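PDB 5GJ3: periplasmic binding protein from Roseiflexus sp. RS-1, which binds heme in the periplasm, two hemes in this form, and probably hands it on to a membrane transporter for bacterial heme uptake. Local coordinates for residues P96-P101 and A127-A132; R137-P142 and D256-F261; D166-A171 and P248-A253; L203-G208 and L241-M246. All coordinates share one frame; numbering follows the deposited sequence.

Interaction 1: P96-P101 and A127-A132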
loop_
_atom_site.group_PDB
_atom_site.type_symbol
_atom_site.label_atom_id
_atom_site.label_comp_id
_atom_site.label_asym_id
_atom_site.label_seq_id
_atom_site.Cartn_x
_atom_site.Cartn_y
_atom_site.Cartn_z
ATOM N N PRO A 96 -8.089 0.584 6.943
ATOM C CA PRO A 96 -6.969 1.546 7.034
ATOM C C PRO A 96 -6.489 1.675 8.494
ATOM O O PRO A 96 -6.840 2.621 9.187
ATOM C CB PRO A 96 -7.607 2.845 6.522
ATOM C CG PRO A 96 -9.054 2.712 6.936
ATOM C CD PRO A 96 -9.383 1.259 6.712
ATOM N N SER A 97 -5.664 0.727 8.940
ATOM C CA SER A 97 -5.311 0.573 10.333
ATOM C C SER A 97 -3.923 -0.110 10.402
ATOM O O SER A 97 -3.610 -0.966 9.542
ATOM C CB SER A 97 -6.363 -0.352 10.947
ATOM O OG SER A 97 -5.885 -0.964 12.116
ATOM N N LEU A 98 -3.122 0.223 11.420
ATOM C CA LEU A 98 -1.863 -0.470 11.658
ATOM C C LEU A 98 -2.059 -1.888 12.211
ATOM O O LEU A 98 -1.106 -2.611 12.329
ATOM C CB LEU A 98 -0.935 0.314 12.599
ATOM C CG LEU A 98 -0.252 1.505 11.935
ATOM C CD1 LEU A 98 0.649 2.130 12.962
ATOM C CD2 LEU A 98 0.550 1.081 10.734
ATOM N N ASP A 99 -3.285 -2.257 12.542
ATOM C CA ASP A 99 -3.641 -3.664 12.815
ATOM C C ASP A 99 -3.893 -4.558 11.566
ATOM O O ASP A 99 -3.934 -5.793 11.686
ATOM C CB ASP A 99 -4.910 -3.694 13.671
ATOM C CG ASP A 99 -4.649 -3.271 15.090
ATOM O OD1 ASP A 99 -3.483 -3.356 15.530
ATOM O OD2 ASP A 99 -5.611 -2.851 15.769
ATOM N N ALA A 100 -4.131 -3.952 10.403
ATOM C CA ALA A 100 -4.362 -4.736 9.172
ATOM C C ALA A 100 -3.218 -5.736 8.800
ATOM O O ALA A 100 -3.527 -6.877 8.432
ATOM C CB ALA A 100 -4.700 -3.820 7.983
ATOM N N PRO A 101 -1.923 -5.333 8.898
ATOM C CA PRO A 101 -0.844 -6.294 8.538
ATOM C C PRO A 101 -1.005 -7.632 9.310
ATOM O O PRO A 101 -1.099 -8.704 8.703
ATOM C CB PRO A 101 0.454 -5.549 8.949
ATOM C CG PRO A 101 0.076 -4.109 8.737
ATOM C CD PRO A 101 -1.351 -4.028 9.310
ATOM N N ALA A 127 6.826 -6.021 15.652
ATOM C CA ALA A 127 8.098 -5.525 16.166
ATOM C C ALA A 127 8.697 -4.451 15.253
ATOM O O ALA A 127 9.163 -3.434 15.751
ATOM C CB ALA A 127 9.108 -6.664 16.368
ATOM N N GLU A 128 8.682 -4.651 13.930
ATOM C CA GLU A 128 9.199 -3.615 13.041
ATOM C C GLU A 128 8.367 -2.284 13.081
ATOM O O GLU A 128 8.930 -1.174 13.017
ATOM C CB GLU A 128 9.436 -4.145 11.611
ATOM C CG GLU A 128 10.516 -5.254 11.575
ATOM C CD GLU A 128 10.740 -5.911 10.204
ATOM O OE1 GLU A 128 10.191 -5.436 9.190
ATOM O OE2 GLU A 128 11.484 -6.933 10.120
ATOM N N ILE A 129 7.048 -2.409 13.193
ATOM C CA ILE A 129 6.137 -1.253 13.314
ATOM C C ILE A 129 6.428 -0.536 14.645
ATOM O O ILE A 129 6.562 0.695 14.659
ATOM C CB ILE A 129 4.662 -1.696 13.229
ATOM C CG1 ILE A 129 4.357 -2.151 11.800
ATOM C CG2 ILE A 129 3.711 -0.579 13.709
ATOM C CD1 ILE A 129 3.015 -2.863 11.642
ATOM N N ALA A 130 6.575 -1.310 15.734
ATOM C CA ALA A 130 6.957 -0.758 17.054
ATOM C C ALA A 130 8.227 0.062 17.029
ATOM O O ALA A 130 8.270 1.161 17.608
ATOM C CB ALA A 130 7.056 -1.855 18.135
ATOM N N ALA A 131 9.273 -0.503 16.413
ATOM C CA ALA A 131 10.535 0.185 16.270
ATOM C C ALA A 131 10.417 1.478 15.469
ATOM O O ALA A 131 11.019 2.454 15.855
ATOM C CB ALA A 131 11.622 -0.728 15.709
ATOM N N ALA A 132 9.623 1.513 14.403
ATOM C CA ALA A 132 9.488 2.737 13.629
ATOM C C ALA A 132 8.741 3.833 14.455
ATOM O O ALA A 132 9.064 5.029 14.379
ATOM C CB ALA A 132 8.752 2.450 12.339
#
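Leu98 and Ile129 meet where the turn leading into helix 100-111 lies against helix 115-136, the long helix that links the two lobes of this periplasmic binding protein, as in class III members of the superfamily. The contact across the gap is wholly apolar. Leu98 CD1 lies 4.2 Å from Ile129 CG2, and the two side chains run alongside one another, pointing opposite ways. The other branch of the isoleucine serves a second partner: Ile129 CD1 comes to 4.3 Å from Pro101 CG. With CG2 anti to the backbone N and CG1 anti to the carbonyl carbon (chi1 -70°), Ile129 spreads its two arms across both residues. Thr250, Val167 and Ala171 also touch Leu98 or Pro101, so helices 250-267 and 164-171 also pack against this buried patch.

Polar bonds act within the segments. A type I turn runs from Ser97 to Ala100, closed by Ala100 N to Ser97 O at 3.2 Å; the CB atoms of Leu98, within the turn, and Pro101, just after it, point toward helix 115-136. The serine side chain caps this turn: Asp99 N donates to Ser97 OG at 2.9 Å, with an N-H...O angle of 148°.

Interaction 2: R137-P142 and D256-F261. With ZN (zinc ion), chain G.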
loop_
_atom_site.group_PDB
_atom_site.type_symbol
_atom_site.label_atom_id
_atom_site.label_comp_id
_atom_site.label_asym_id
_atom_site.label_seq_id
_atom_site.Cartn_x
_atom_site.Cartn_y
_atom_site.Cartn_z
ATOM N N ARG A 137 8.632 8.963 17.767
ATOM C CA ARG A 137 8.524 9.708 19.034
ATOM C C ARG A 137 9.639 10.737 19.266
ATOM O O ARG A 137 9.476 11.627 20.058
ATOM C CB ARG A 137 8.446 8.753 20.231
ATOM C CG ARG A 137 7.070 8.213 20.423
ATOM C CD ARG A 137 6.984 7.242 21.600
ATOM N NE ARG A 137 5.704 6.549 21.471
ATOM C CZ ARG A 137 5.537 5.324 20.968
ATOM N NH1 ARG A 137 6.567 4.578 20.585
ATOM N NH2 ARG A 137 4.323 4.829 20.882
ATOM N N ARG A 138 10.758 10.657 18.563
ATOM C CA ARG A 138 11.754 11.716 18.669
ATOM C C ARG A 138 11.314 13.045 18.007
ATOM O O ARG A 138 12.001 14.060 18.137
ATOM C CB ARG A 138 13.031 11.273 17.987
ATOM C CG ARG A 138 13.546 9.883 18.415
ATOM C CD ARG A 138 14.757 9.553 17.573
ATOM N NE ARG A 138 14.402 9.500 16.147
ATOM C CZ ARG A 138 15.271 9.531 15.145
ATOM N NH1 ARG A 138 16.570 9.584 15.356
ATOM N NH2 ARG A 138 14.851 9.485 13.897
ATOM N N ILE A 139 10.228 13.019 17.232
ATOM C CA ILE A 139 9.861 14.201 16.460
ATOM C C ILE A 139 9.042 15.082 17.396
ATOM O O ILE A 139 7.960 14.718 17.826
ATOM C CB ILE A 139 9.126 13.883 15.139
ATOM C CG1 ILE A 139 10.077 13.199 14.136
ATOM C CG2 ILE A 139 8.595 15.182 14.501
ATOM C CD1 ILE A 139 9.360 12.458 13.012
ATOM N N THR A 140 9.578 16.237 17.751
ATOM C CA THR A 140 8.807 17.127 18.614
ATOM C C THR A 140 8.240 18.288 17.792
ATOM O O THR A 140 7.334 18.996 18.258
ATOM C CB THR A 140 9.664 17.670 19.768
ATOM O OG1 THR A 140 10.770 18.344 19.195
ATOM C CG2 THR A 140 10.158 16.545 20.688
ATOM N N ASN A 141 8.767 18.487 16.579
ATOM C CA ASN A 141 8.233 19.508 15.694
ATOM C C ASN A 141 7.723 18.891 14.364
ATOM O O ASN A 141 8.436 18.862 13.370
ATOM C CB ASN A 141 9.255 20.621 15.476
ATOM C CG ASN A 141 8.691 21.762 14.668
ATOM O OD1 ASN A 141 7.571 22.223 14.913
ATOM N ND2 ASN A 141 9.456 22.218 13.674
ATOM N N PRO A 142 6.499 18.347 14.370
ATOM C CA PRO A 142 6.214 17.474 13.229
ATOM C C PRO A 142 5.986 18.205 11.890
ATOM O O PRO A 142 5.265 19.212 11.830
ATOM C CB PRO A 142 4.967 16.725 13.652
ATOM C CG PRO A 142 4.335 17.534 14.730
ATOM C CD PRO A 142 5.451 18.294 15.412
ATOM N N ASP A 256 11.312 4.219 6.892
ATOM C CA ASP A 256 11.808 5.143 5.850
ATOM C C ASP A 256 11.091 6.497 5.993
ATOM O O ASP A 256 11.759 7.537 5.885
ATOM C CB ASP A 256 11.596 4.594 4.431
ATOM C CG ASP A 256 12.424 3.353 4.153
ATOM O OD1 ASP A 256 13.378 3.063 4.918
ATOM O OD2 ASP A 256 12.114 2.632 3.169
ATOM N N LEU A 257 9.756 6.485 6.164
ATOM C CA LEU A 257 9.045 7.749 6.312
ATOM C C LEU A 257 9.551 8.517 7.524
ATOM O O LEU A 257 9.820 9.726 7.418
ATOM C CB LEU A 257 7.526 7.566 6.449
ATOM C CG LEU A 257 6.843 7.001 5.230
ATOM C CD1 LEU A 257 5.409 6.694 5.679
ATOM C CD2 LEU A 257 6.923 8.095 4.155
ATOM N N THR A 258 9.654 7.842 8.686
ATOM C CA THR A 258 9.964 8.612 9.907
ATOM C C THR A 258 11.369 9.198 9.890
ATOM O O THR A 258 11.608 10.285 10.395
ATOM C CB THR A 258 9.693 7.794 11.233
ATOM O OG1 THR A 258 9.532 8.717 12.277
ATOM C CG2 THR A 258 10.888 6.874 11.607
ATOM N N ILE A 259 12.309 8.468 9.311
ATOM C CA ILE A 259 13.681 8.990 9.070
ATOM C C ILE A 259 13.617 10.283 8.232
ATOM O O ILE A 259 14.204 11.303 8.590
ATOM C CB ILE A 259 14.619 7.937 8.379
ATOM C CG1 ILE A 259 14.851 6.681 9.259
ATOM C CG2 ILE A 259 15.971 8.566 8.031
ATOM C CD1 ILE A 259 15.133 7.019 10.681
ATOM N N ALA A 260 12.885 10.243 7.117
ATOM C CA ALA A 260 12.705 11.444 6.271
ATOM C C ALA A 260 11.970 12.594 7.007
ATOM O O ALA A 260 12.362 13.773 6.940
ATOM C CB ALA A 260 11.970 11.070 5.008
ATOM N N PHE A 261 10.930 12.246 7.755
ATOM C CA PHE A 261 10.154 13.262 8.453
ATOM C C PHE A 261 11.021 13.927 9.523
ATOM O O PHE A 261 10.903 15.142 9.780
ATOM C CB PHE A 261 8.947 12.599 9.110
ATOM C CG PHE A 261 7.845 12.171 8.143
ATOM C CD1 PHE A 261 7.960 12.338 6.749
ATOM C CD2 PHE A 261 6.696 11.545 8.650
ATOM C CE1 PHE A 261 6.924 11.924 5.897
ATOM C CE2 PHE A 261 5.668 11.127 7.819
ATOM C CZ PHE A 261 5.785 11.317 6.439
HETATM ZN ZN ZN G . 14.574 1.416 4.815
HETATM O O HOH W 1 11.998 9.937 13.525
HETATM O O HOH W 2 14.420 1.180 2.725
HETATM O O HOH W 3 13.194 0.521 6.002
#
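Ile139 holds CG1 anti to its carbonyl carbon (chi1 -69°) and places CD1 anti to CA (chi2 161°), which carries that methyl to Thr258 and Phe261 on helix 250-267. Ile139 CD1 settles 3.8 Å from Thr258 OG1 and 3.9 Å from Phe261 CB, touching the stem of the phenylalanine rather than its ring. Thr258 in turn has its hydroxyl anti to the backbone N (chi1 -158°), which puts OG1 within reach of Ile139 CD1. That oxygen has two polar partners: it gives its proton to the carbonyl of Ala172 and accepts from a water 3.0 Å from Thr258 OG1.

The same water accepts from Arg138 NH2 at 2.9 Å, lying at the edge and in the plane of the guanidinium, so it joins loop and helix where direct bonds are lacking. Arg138, bent at chi3, is further placed by NE bonding to Leu135 O and by a cation-pi contact with Tyr262. Ile259 CD1 makes a looser van der Waals contact, 4.1 Å from Arg138 NH2.

Three residues before Ile259, Asp256 binds a zinc ion through OD1 at 2.0 Å, together with two waters. OD2 accepts from one of them and is also hydrogen-bonded to Tyr242 OH, which helps to fix the carboxylate's rotation.

Apart from that zinc site, the contact joins the loop leaving the interlobe helix 115-136, just before strand 144-151, to helix 250-267, in keeping with the class III binding-protein fold, whose lobes are linked by one long helix.

Interaction 3: D166-A171 and P248-A253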
loop_
_atom_site.group_PDB
_atom_site.type_symbol
_atom_site.label_atom_id
_atom_site.label_comp_id
_atom_site.label_asym_id
_atom_site.label_seq_id
_atom_site.Cartn_x
_atom_site.Cartn_y
_atom_site.Cartn_z
ATOM N N ASP A 166 -2.848 8.146 5.183
ATOM C CA ASP A 166 -3.079 9.000 6.348
ATOM C C ASP A 166 -2.552 8.319 7.618
ATOM O O ASP A 166 -1.823 8.932 8.417
ATOM C CB ASP A 166 -4.560 9.317 6.502
ATOM C CG ASP A 166 -4.825 10.290 7.624
ATOM O OD1 ASP A 166 -4.354 11.442 7.558
ATOM O OD2 ASP A 166 -5.501 9.905 8.585
ATOM N N VAL A 167 -2.867 7.035 7.751
ATOM C CA VAL A 167 -2.384 6.235 8.875
ATOM C C VAL A 167 -0.849 6.123 8.879
ATOM O O VAL A 167 -0.197 6.227 9.934
ATOM C CB VAL A 167 -3.062 4.819 8.901
ATOM C CG1 VAL A 167 -2.421 3.936 9.960
ATOM C CG2 VAL A 167 -4.549 4.945 9.173
ATOM N N MET A 168 -0.249 5.897 7.704
ATOM C CA MET A 168 1.213 5.825 7.643
ATOM C C MET A 168 1.898 7.178 8.029
ATOM O O MET A 168 2.885 7.191 8.743
ATOM C CB MET A 168 1.679 5.377 6.252
ATOM C CG MET A 168 1.088 4.032 5.783
ATOM S SD MET A 168 1.901 2.698 6.688
ATOM C CE MET A 168 3.509 2.635 5.845
ATOM N N ILE A 169 1.375 8.290 7.507
ATOM C CA ILE A 169 1.945 9.609 7.826
ATOM C C ILE A 169 1.926 9.840 9.338
ATOM O O ILE A 169 2.935 10.215 9.907
ATOM C CB ILE A 169 1.215 10.743 7.087
ATOM C CG1 ILE A 169 1.568 10.647 5.575
ATOM C CG2 ILE A 169 1.723 12.118 7.610
ATOM C CD1 ILE A 169 0.695 11.519 4.697
ATOM N N ALA A 170 0.773 9.596 9.973
ATOM C CA ALA A 170 0.612 9.881 11.426
ATOM C C ALA A 170 1.507 9.000 12.265
ATOM O O ALA A 170 2.226 9.490 13.121
ATOM C CB ALA A 170 -0.839 9.746 11.880
ATOM N N ALA A 171 1.525 7.701 11.984
ATOM C CA ALA A 171 2.389 6.813 12.789
ATOM C C ALA A 171 3.857 7.101 12.592
ATOM O O ALA A 171 4.645 6.787 13.457
ATOM C CB ALA A 171 2.085 5.344 12.507
ATOM N N PRO A 248 3.586 -7.166 5.064
ATOM C CA PRO A 248 4.708 -7.523 5.905
ATOM C C PRO A 248 5.815 -6.444 5.964
ATOM O O PRO A 248 6.584 -6.422 6.939
ATOM C CB PRO A 248 5.259 -8.807 5.246
ATOM C CG PRO A 248 4.122 -9.342 4.426
ATOM C CD PRO A 248 3.462 -8.073 3.909
ATOM N N ARG A 249 5.878 -5.567 4.957
ATOM C CA ARG A 249 6.885 -4.496 4.915
ATOM C C ARG A 249 6.452 -3.168 5.538
ATOM O O ARG A 249 7.158 -2.159 5.407
ATOM C CB ARG A 249 7.384 -4.289 3.471
ATOM C CG ARG A 249 8.223 -5.497 2.976
ATOM C CD ARG A 249 8.658 -5.242 1.531
ATOM N NE ARG A 249 7.476 -5.188 0.666
ATOM C CZ ARG A 249 7.389 -4.599 -0.526
ATOM N NH1 ARG A 249 8.400 -3.920 -1.036
ATOM N NH2 ARG A 249 6.247 -4.621 -1.176
ATOM N N THR A 250 5.332 -3.184 6.264
ATOM C CA THR A 250 4.756 -1.962 6.815
ATOM C C THR A 250 5.710 -1.225 7.756
ATOM O O THR A 250 5.842 -0.003 7.661
ATOM C CB THR A 250 3.419 -2.228 7.545
ATOM O OG1 THR A 250 2.504 -2.742 6.574
ATOM C CG2 THR A 250 2.811 -0.890 8.107
ATOM N N GLY A 251 6.355 -1.980 8.657
ATOM C CA GLY A 251 7.351 -1.474 9.553
ATOM C C GLY A 251 8.556 -0.896 8.806
ATOM O O GLY A 251 9.113 0.097 9.224
ATOM N N GLN A 252 8.959 -1.514 7.710
ATOM C CA GLN A 252 10.099 -0.997 6.951
ATOM C C GLN A 252 9.694 0.328 6.296
ATOM O O GLN A 252 10.464 1.250 6.249
ATOM C CB GLN A 252 10.535 -2.024 5.896
ATOM C CG GLN A 252 11.094 -3.310 6.522
ATOM C CD GLN A 252 11.063 -4.472 5.539
ATOM O OE1 GLN A 252 11.179 -4.273 4.328
ATOM N NE2 GLN A 252 10.841 -5.671 6.040
ATOM N N ALA A 253 8.474 0.413 5.774
ATOM C CA ALA A 253 8.045 1.663 5.104
ATOM C C ALA A 253 7.883 2.804 6.115
ATOM O O ALA A 253 8.280 3.938 5.832
ATOM C CB ALA A 253 6.760 1.450 4.275
#
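Met168 reaches from helix 164-171 to Thr250 and Ala253, on the first turn of helix 250-267. At its root, CB packs on Leu257, further along the same partner helix. CG stands anti to the carbonyl carbon (chi1 -56°), and bends at chi2 (-74°) and chi3 (-76°) coil the rest of the chain so that sulfur and methyl arrive at different atoms. Met168 SD lies 4.0 Å from Thr250 CG2, where the two side chains pass at a slant. Met168 CE ends 3.8 Å from Ala253 CB and 4.0 Å from Thr250 O, and also packs on the carbonyl of Leu243.

Thr250 and Ala253 are three residues apart, so both lie on the side of the helix that meets the thioether. The threonine presents its methyl here, while OG1 bonds to Gly247 O just before the helix. Arg249, at the N-cap position, begins the turn: its carbonyl oxygen accepts from Ala253 N at 2.9 Å.

All three touching residues are buried. The result is plain helix-to-helix core packing between helix 164-171, in the lobe built on strand 144-151, and the start of helix 250-267, behind the heme-binding cleft of a two-lobed periplasmic binding protein.

Interaction 4: L203-G208 and L241-M246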
loop_
_atom_site.group_PDB
_atom_site.type_symbol
_atom_site.label_atom_id
_atom_site.label_comp_id
_atom_site.label_asym_id
_atom_site.label_seq_id
_atom_site.Cartn_x
_atom_site.Cartn_y
_atom_site.Cartn_z
ATOM N N LEU A 203 4.841 13.771 -0.513
ATOM C CA LEU A 203 4.913 12.310 -0.581
ATOM C C LEU A 203 4.165 11.828 -1.835
ATOM O O LEU A 203 3.002 12.137 -2.025
ATOM C CB LEU A 203 4.335 11.694 0.707
ATOM C CG LEU A 203 4.322 10.168 0.889
ATOM C CD1 LEU A 203 5.717 9.591 0.874
ATOM C CD2 LEU A 203 3.615 9.760 2.179
ATOM N N VAL A 204 4.865 11.108 -2.708
ATOM C CA VAL A 204 4.286 10.637 -3.972
ATOM C C VAL A 204 4.615 9.148 -4.250
ATOM O O VAL A 204 5.462 8.549 -3.589
ATOM C CB VAL A 204 4.844 11.443 -5.162
ATOM C CG1 VAL A 204 4.446 12.923 -5.008
ATOM C CG2 VAL A 204 6.367 11.256 -5.281
ATOM N N LEU A 205 3.970 8.581 -5.246
ATOM C CA LEU A 205 4.368 7.221 -5.694
ATOM C C LEU A 205 5.463 7.288 -6.776
ATOM O O LEU A 205 5.509 8.269 -7.572
ATOM C CB LEU A 205 3.160 6.470 -6.177
ATOM C CG LEU A 205 2.060 6.411 -5.121
ATOM C CD1 LEU A 205 0.818 5.746 -5.685
ATOM C CD2 LEU A 205 2.487 5.725 -3.820
ATOM N N ASP A 206 6.373 6.291 -6.753
ATOM C CA ASP A 206 7.385 6.074 -7.807
ATOM C C ASP A 206 6.806 6.321 -9.210
ATOM O O ASP A 206 7.298 7.201 -9.978
ATOM C CB ASP A 206 7.951 4.626 -7.756
ATOM C CG ASP A 206 9.119 4.451 -6.767
ATOM O OD1 ASP A 206 9.484 5.428 -6.059
ATOM O OD2 ASP A 206 9.679 3.310 -6.694
ATOM N N LYS A 207 5.762 5.565 -9.553
ATOM C CA LYS A 207 5.166 5.671 -10.912
ATOM C C LYS A 207 4.572 7.041 -11.161
ATOM O O LYS A 207 4.716 7.601 -12.255
ATOM C CB LYS A 207 4.083 4.617 -11.179
ATOM C CG LYS A 207 4.579 3.181 -11.178
ATOM C CD LYS A 207 4.073 2.417 -12.408
ATOM C CE LYS A 207 4.072 0.906 -12.208
ATOM N NZ LYS A 207 5.257 0.415 -11.444
ATOM N N GLY A 208 3.890 7.578 -10.149
ATOM C CA GLY A 208 3.322 8.921 -10.226
ATOM C C GLY A 208 4.358 9.972 -10.538
ATOM O O GLY A 208 4.150 10.799 -11.415
ATOM N N LEU A 241 2.910 -0.521 -3.601
ATOM C CA LEU A 241 2.595 -1.657 -2.726
ATOM C C LEU A 241 3.368 -1.521 -1.367
ATOM O O LEU A 241 2.857 -1.842 -0.302
ATOM C CB LEU A 241 2.916 -2.997 -3.440
ATOM C CG LEU A 241 2.481 -4.320 -2.783
ATOM C CD1 LEU A 241 1.003 -4.353 -2.373
ATOM C CD2 LEU A 241 2.803 -5.499 -3.702
ATOM N N TYR A 242 4.595 -1.038 -1.439
ATOM C CA TYR A 242 5.429 -0.862 -0.273
ATOM C C TYR A 242 4.848 0.173 0.666
ATOM O O TYR A 242 4.722 -0.060 1.864
ATOM C CB TYR A 242 6.792 -0.388 -0.726
ATOM C CG TYR A 242 7.841 -0.193 0.368
ATOM C CD1 TYR A 242 8.225 -1.254 1.203
ATOM C CD2 TYR A 242 8.484 1.035 0.525
ATOM C CE1 TYR A 242 9.210 -1.086 2.171
ATOM C CE2 TYR A 242 9.499 1.221 1.486
ATOM C CZ TYR A 242 9.847 0.158 2.308
ATOM O OH TYR A 242 10.810 0.308 3.260
ATOM N N LEU A 243 4.514 1.347 0.145
ATOM C CA LEU A 243 3.931 2.387 1.007
ATOM C C LEU A 243 2.513 2.062 1.526
ATOM O O LEU A 243 2.216 2.286 2.697
ATOM C CB LEU A 243 3.910 3.727 0.284
ATOM C CG LEU A 243 3.214 4.889 0.993
ATOM C CD1 LEU A 243 3.947 5.284 2.276
ATOM C CD2 LEU A 243 3.084 6.074 0.040
ATOM N N LEU A 244 1.663 1.534 0.659
ATOM C CA LEU A 244 0.220 1.485 0.884
ATOM C C LEU A 244 -0.398 0.085 1.089
ATOM O O LEU A 244 -1.569 -0.011 1.508
ATOM C CB LEU A 244 -0.492 2.182 -0.283
ATOM C CG LEU A 244 -0.147 3.657 -0.477
ATOM C CD1 LEU A 244 -0.869 4.106 -1.740
ATOM C CD2 LEU A 244 -0.628 4.488 0.716
ATOM N N GLY A 245 0.382 -0.968 0.831
ATOM C CA GLY A 245 -0.067 -2.373 1.042
ATOM C C GLY A 245 -0.475 -2.850 2.442
ATOM O O GLY A 245 -1.274 -3.804 2.559
ATOM N N MET A 246 0.012 -2.210 3.508
ATOM C CA MET A 246 -0.353 -2.673 4.862
ATOM C C MET A 246 -0.066 -4.178 5.022
ATOM O O MET A 246 -0.898 -4.986 5.458
ATOM C CB MET A 246 -1.791 -2.289 5.225
ATOM C CG MET A 246 -1.937 -0.779 5.463
ATOM S SD MET A 246 -0.941 -0.154 6.859
ATOM C CE MET A 246 -1.792 1.413 7.085
#
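Leu205 and Leu243 form the tight part of this contact: Leu205 CD2 sits 3.9 Å from Leu243 CD2, the two side chains crossing at about a right angle. Leu243 reaches the strand because its CG is anti to the backbone N (chi1 174°), while Leu205 uses a different rotamer, CG anti to the carbonyl carbon (chi1 -56°), and so brings its end nearer than its CB direction would suggest. The same Leu243 CD2 also meets Leu203 CD2, more loosely, at 4.3 Å. Inward from here the packing continues on helix 250-267, since Leu257 touches both Leu203 and Leu243.

Strand 201-205 is parallel to its neighbours 144-151 and 235-238, with backbone hydrogen bonds from Leu203 to Leu146 and Leu148 and from Val204 to Ile236 and Leu238. Its end runs directly into helix 206-211, with Leu205 at the N-cap position. This strand-to-helix step at the carboxyl end of parallel strands belongs to the alpha/beta lobe of the periplasmic binding protein fold, and there the lobe faces the cleft in which the hemes lie.

Towards that cleft the packing is looser and heme takes over as partner. Leu205 CD2 and Leu244 CD1 are 4.3 Å apart, and both residues touch one heme, so these leucines form part of its apolar wall; Leu244 is partly exposed. Asp206 and Lys207, next along the chain, are exposed. Past Leu244, Gly245 touches the other heme and Gly245 N donates to Leu241 O at 2.9 Å, and Met246 departs from helical geometry with a positive phi of 53°.

From the N terminus, interaction 1 closes first, joining the turn at 96-101 to helix 115-136 over a mainly helical excursion of 25 residues. The chain then leaves that helix through 137-142, where interaction 2 opens a loop that ends only at 256-261. Within that span interaction 3 runs from 166-171 to 248-253, and within interaction 3 lies interaction 4, from 203-208 to 241-246; the three are concentric and none crosses another. Helix 250-267 serves both interactions 2 and 3, and Thr250 also packs on Pro101 of interaction 1. Together the contacts tie the interlobe helix, the 144-151 lobe and the heme cleft to the C-terminal helix.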